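Local coordinates for protein hemolysin BL lytic component L1 (Bacillus cereus, PDB 7NMQ) that serves as lytic component L1 of haemolysin BL, a multicomponent alpha-helical pore-forming toxin, and probably acts on host cell membranes with the other components, at residues A178-L183 against S282-K287; K189-V194 against D257-I262. All blocks are in the same frame, centred on the assembly; numbering follows the deposited sequence. Where two conformers were deposited one is given.

Contact 1: A178-L183 against S282-K287; sequences AEIEQL and SLTNAK
Ile180 meets Thr284 where helix 173-200 runs beside helix 275-325, the two short segments pointing roughly the same way at 34° with their axes 9.4 Å apart. In one of the two deposited conformers of Ile180, its CG2 methyl lies 3.6 Å from Thr284 CG2, a methyl-to-methyl touch at the level where the backbones come closest. Thr284 can offer this methyl because its CG2 stands anti to the backbone N, while its OG1 is turned back to hydrogen-bond the carbonyl of Val280 on its own helix. One residue on, Glu181 passes Thr284 at about a right angle, its CG 3.7 Å from the same CG2. Beyond CG the glutamate extends to a salt bridge with Lys287, whose NZ donates to Glu181 OE2 at 2.9 Å. The ammonium approaches the anti side of that oxygen, 24° out of the carboxylate plane. The lysine chain starts out extended and bends at chi3 and chi4, the last turn placing NZ. Gln177 NE2 is a second donor to Glu181 OE2. The chemistry thus divides the interface into a small apolar centre and a charged bridge on the partly exposed flank, where the ammonium and the second donor would be expected to favour an ionised carboxylate.

Contact 2: K189-V194 against D257-I262; sequences KHFDDV and DSYNEI
His190 and Ser258 form a CH-pi contact between helices 173-200 and 247-272: Ser258 CB sits over the centre of the imidazole, 3.4 Å from its centroid and 11° off the ring normal. The serine methylene rather than the hydroxyl lies over the ring centre; OG hydrogen-bonds the carbonyl of Lys254, one turn earlier. The imidazole is held as well, since its ND1 shares a hydrogen bond with ND1 of His255, and the rings of these two histidines meet at a slant.

The aromatic pairing falls to Phe191 and Tyr259. Their ring centroids are 5.2 Å apart with planes at 49°, an oblique meeting in which Phe191 CD1 stands over one face of the tyrosine ring toward its rim, 3.7 Å from Tyr259 CE2. Both residues carry CG anti to the backbone N, and the rings meet beside helix 10-33. Leu22 and Val23 of that helix touch the phenylalanine, and its Leu26 touches the tyrosine.

A methyl-to-ring contact adds to this: Ile262 CD1 lies at the edge of the imidazole, near its plane, 4.0 Å from His190 CD2. With axes 8.9 Å apart and directions at 155°, this is antiparallel helix packing within an alpha-helical bundle, consistent with the ClyA-like family of pore-forming toxins.

Both contacts draw on helix 173-200, which meets helix 275-325 in contact 1 and helix 247-272 in contact 2. Their centres lie about 16 Å apart on the same side of the chain's centre, and they touch directly: Leu183 O packs against Ile262 CG2 at 3.6 Å. The segments run 178-183, 189-194, 257-262, 282-287 along the chain, so contact 2 is nested inside the loop closed by contact 1. The chain enclosed by contact 2 includes the antiparallel strand pair 217-222 and 225-230 and nearly all of the two predicted transmembrane segments. One helix therefore packs against two successive helices, nearly antiparallel to the first and roughly parallel to the second, flanking a region that may insert into membranes.

Contact 1: A178-L183 against S282-K287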
# COMPACT_ATOMS: atom_id res chain seq x y z
N ALA A 178 22.63 11.49 11.33
CA ALA A 178 22.98 11.12 9.93
C ALA A 178 22.98 9.60 9.83
O ALA A 178 22.53 9.07 8.80
CB ALA A 178 24.32 11.71 9.58
N GLU A 179 23.44 8.90 10.87
CA GLU A 179 23.52 7.41 10.86
C GLU A 179 22.11 6.85 10.76
O GLU A 179 21.87 5.94 9.95
CB GLU A 179 24.22 6.85 12.10
CG GLU A 179 24.40 5.35 12.09
CD GLU A 179 25.18 4.79 13.27
OE1 GLU A 179 25.57 5.57 14.16
OE2 GLU A 179 25.37 3.58 13.31
N ILE A 180 21.19 7.34 11.59
CA ILE A 180 19.78 6.87 11.53
C ILE A 180 19.22 7.10 10.12
O ILE A 180 18.65 6.18 9.56
CB ILE A 180 18.92 7.57 12.59
CG1 ILE A 180 19.38 7.13 13.98
CG2 ILE A 180 17.43 7.34 12.34
CD1 ILE A 180 19.56 5.63 14.11
N GLU A 181 19.35 8.32 9.61
CA GLU A 181 18.76 8.67 8.29
C GLU A 181 19.30 7.71 7.23
O GLU A 181 18.50 7.21 6.42
CB GLU A 181 19.10 10.12 7.93
CG GLU A 181 18.30 11.13 8.73
CD GLU A 181 18.79 12.57 8.72
OE1 GLU A 181 19.97 12.81 8.33
OE2 GLU A 181 18.03 13.47 9.19
N GLN A 182 20.58 7.43 7.26
CA GLN A 182 21.18 6.47 6.29
C GLN A 182 20.61 5.07 6.49
O GLN A 182 20.30 4.40 5.49
CB GLN A 182 22.71 6.43 6.37
CG GLN A 182 23.33 5.57 5.26
CD GLN A 182 22.94 6.00 3.86
OE1 GLN A 182 23.40 7.01 3.34
NE2 GLN A 182 22.08 5.23 3.21
N LEU A 183 20.55 4.58 7.72
CA LEU A 183 20.05 3.22 8.01
C LEU A 183 18.60 3.13 7.50
O LEU A 183 18.22 2.10 6.89
CB LEU A 183 20.08 2.94 9.52
CG LEU A 183 21.47 2.66 10.08
CD1 LEU A 183 21.44 2.59 11.60
CD2 LEU A 183 22.04 1.39 9.47
N SER A 282 14.74 8.63 18.28
CA SER A 282 13.30 8.39 18.10
C SER A 282 12.72 9.48 17.20
O SER A 282 11.87 9.15 16.36
CB SER A 282 12.60 8.28 19.42
OG SER A 282 12.62 9.49 20.13
N LEU A 283 13.11 10.72 17.39
CA LEU A 283 12.57 11.80 16.57
C LEU A 283 13.02 11.64 15.13
O LEU A 283 12.20 11.94 14.21
CB LEU A 283 12.99 13.15 17.11
CG LEU A 283 12.41 13.44 18.49
CD1 LEU A 283 13.01 14.73 18.97
CD2 LEU A 283 10.88 13.52 18.49
N THR A 284 14.25 11.24 14.91
CA THR A 284 14.76 11.11 13.52
C THR A 284 14.04 9.96 12.83
O THR A 284 13.63 10.05 11.68
CB THR A 284 16.28 10.95 13.49
OG1 THR A 284 16.86 12.06 14.17
CG2 THR A 284 16.79 10.91 12.07
N ASN A 285 13.87 8.86 13.54
CA ASN A 285 13.12 7.68 13.05
C ASN A 285 11.71 8.12 12.65
O ASN A 285 11.28 7.76 11.54
CB ASN A 285 13.10 6.61 14.14
CG ASN A 285 12.39 5.35 13.73
OD1 ASN A 285 12.87 4.68 12.83
ND2 ASN A 285 11.33 4.99 14.45
N ALA A 286 11.02 8.83 13.52
CA ALA A 286 9.64 9.28 13.24
C ALA A 286 9.66 10.21 12.02
O ALA A 286 8.73 10.13 11.21
CB ALA A 286 9.01 9.89 14.44
N LYS A 287 10.62 11.10 11.93
CA LYS A 287 10.67 12.07 10.82
C LYS A 287 10.68 11.29 9.51
O LYS A 287 9.96 11.66 8.57
CB LYS A 287 11.92 12.92 10.99
CG LYS A 287 12.10 13.98 9.93
CD LYS A 287 13.25 14.90 10.25
CE LYS A 287 14.59 14.23 10.30
NZ LYS A 287 15.11 13.73 9.02

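Contact 2: K189-V194 against D257-I262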
# COMPACT_ATOMS: atom_id res chain seq x y z
N LYS A 189 14.96 0.76 1.00
CA LYS A 189 15.39 0.18 -0.29
C LYS A 189 15.36 -1.35 -0.21
O LYS A 189 14.92 -2.01 -1.15
CB LYS A 189 16.78 0.66 -0.71
CG LYS A 189 17.17 0.30 -2.12
CD LYS A 189 16.12 0.61 -3.19
CE LYS A 189 16.66 0.60 -4.60
NZ LYS A 189 16.92 -0.78 -5.08
N HIS A 190 15.84 -1.95 0.87
CA HIS A 190 15.79 -3.42 1.02
C HIS A 190 14.34 -3.90 0.93
O HIS A 190 14.06 -4.90 0.25
CB HIS A 190 16.43 -3.92 2.32
CG HIS A 190 17.91 -3.84 2.33
ND1 HIS A 190 18.71 -4.52 1.42
CD2 HIS A 190 18.76 -3.21 3.20
CE1 HIS A 190 19.99 -4.28 1.73
NE2 HIS A 190 20.04 -3.45 2.82
N PHE A 191 13.43 -3.25 1.64
CA PHE A 191 12.01 -3.68 1.67
C PHE A 191 11.41 -3.48 0.28
O PHE A 191 10.64 -4.34 -0.23
CB PHE A 191 11.23 -2.89 2.71
CG PHE A 191 9.96 -3.56 3.11
CD1 PHE A 191 10.00 -4.52 4.11
CD2 PHE A 191 8.74 -3.27 2.54
CE1 PHE A 191 8.85 -5.15 4.54
CE2 PHE A 191 7.60 -3.92 2.98
CZ PHE A 191 7.66 -4.85 3.95
N ASP A 192 11.75 -2.37 -0.34
CA ASP A 192 11.25 -2.10 -1.72
C ASP A 192 11.73 -3.20 -2.67
O ASP A 192 10.98 -3.59 -3.58
CB ASP A 192 11.72 -0.75 -2.27
CG ASP A 192 11.10 0.47 -1.60
OD1 ASP A 192 10.05 0.30 -0.97
OD2 ASP A 192 11.67 1.59 -1.80
N ASP A 193 12.93 -3.72 -2.47
CA ASP A 193 13.52 -4.77 -3.31
C ASP A 193 12.76 -6.08 -3.09
O ASP A 193 12.53 -6.81 -4.07
CB ASP A 193 15.03 -4.91 -3.11
CG ASP A 193 15.82 -3.71 -3.65
OD1 ASP A 193 15.26 -2.90 -4.41
OD2 ASP A 193 17.04 -3.62 -3.32
N VAL A 194 12.36 -6.36 -1.86
CA VAL A 194 11.54 -7.56 -1.59
C VAL A 194 10.22 -7.39 -2.34
O VAL A 194 9.75 -8.36 -2.96
CB VAL A 194 11.29 -7.75 -0.07
CG1 VAL A 194 10.31 -8.88 0.19
CG2 VAL A 194 12.63 -8.01 0.61
N ASP A 257 16.51 -10.20 5.17
CA ASP A 257 17.46 -10.38 6.31
C ASP A 257 18.20 -9.06 6.58
O ASP A 257 18.36 -8.70 7.75
CB ASP A 257 18.46 -11.49 6.05
CG ASP A 257 17.87 -12.87 5.96
OD1 ASP A 257 16.72 -13.08 6.43
OD2 ASP A 257 18.56 -13.73 5.36
N SER A 258 18.53 -8.30 5.55
CA SER A 258 19.23 -7.02 5.72
C SER A 258 18.30 -6.01 6.37
O SER A 258 18.77 -5.19 7.19
CB SER A 258 19.77 -6.46 4.45
OG SER A 258 20.70 -7.32 3.83
N TYR A 259 17.03 -5.99 5.97
CA TYR A 259 15.99 -5.18 6.62
C TYR A 259 15.98 -5.46 8.12
O TYR A 259 16.00 -4.52 8.96
CB TYR A 259 14.64 -5.49 5.97
CG TYR A 259 13.51 -4.74 6.60
CD1 TYR A 259 12.86 -5.24 7.71
CD2 TYR A 259 13.09 -3.55 6.06
CE1 TYR A 259 11.80 -4.56 8.26
CE2 TYR A 259 12.05 -2.84 6.63
CZ TYR A 259 11.38 -3.35 7.73
OH TYR A 259 10.35 -2.65 8.30
N ASN A 260 15.96 -6.73 8.48
CA ASN A 260 15.88 -7.12 9.91
C ASN A 260 17.17 -6.74 10.63
O ASN A 260 17.10 -6.34 11.81
CB ASN A 260 15.61 -8.62 10.07
CG ASN A 260 14.16 -8.98 9.86
OD1 ASN A 260 13.26 -8.16 9.97
ND2 ASN A 260 13.95 -10.24 9.54
N GLU A 261 18.30 -6.85 9.93
CA GLU A 261 19.66 -6.51 10.42
C GLU A 261 19.67 -5.04 10.85
O GLU A 261 20.19 -4.71 11.94
CB GLU A 261 20.72 -6.80 9.36
CG GLU A 261 22.13 -6.44 9.76
CD GLU A 261 23.23 -6.62 8.69
OE1 GLU A 261 22.90 -6.93 7.50
OE2 GLU A 261 24.43 -6.42 9.05
N ILE A 262 19.04 -4.17 10.06
CA ILE A 262 18.98 -2.71 10.32
C ILE A 262 18.05 -2.47 11.51
O ILE A 262 18.36 -1.63 12.36
CB ILE A 262 18.62 -1.91 9.07
CG1 ILE A 262 19.80 -1.99 8.10
CG2 ILE A 262 18.25 -0.48 9.41
CD1 ILE A 262 19.52 -1.50 6.69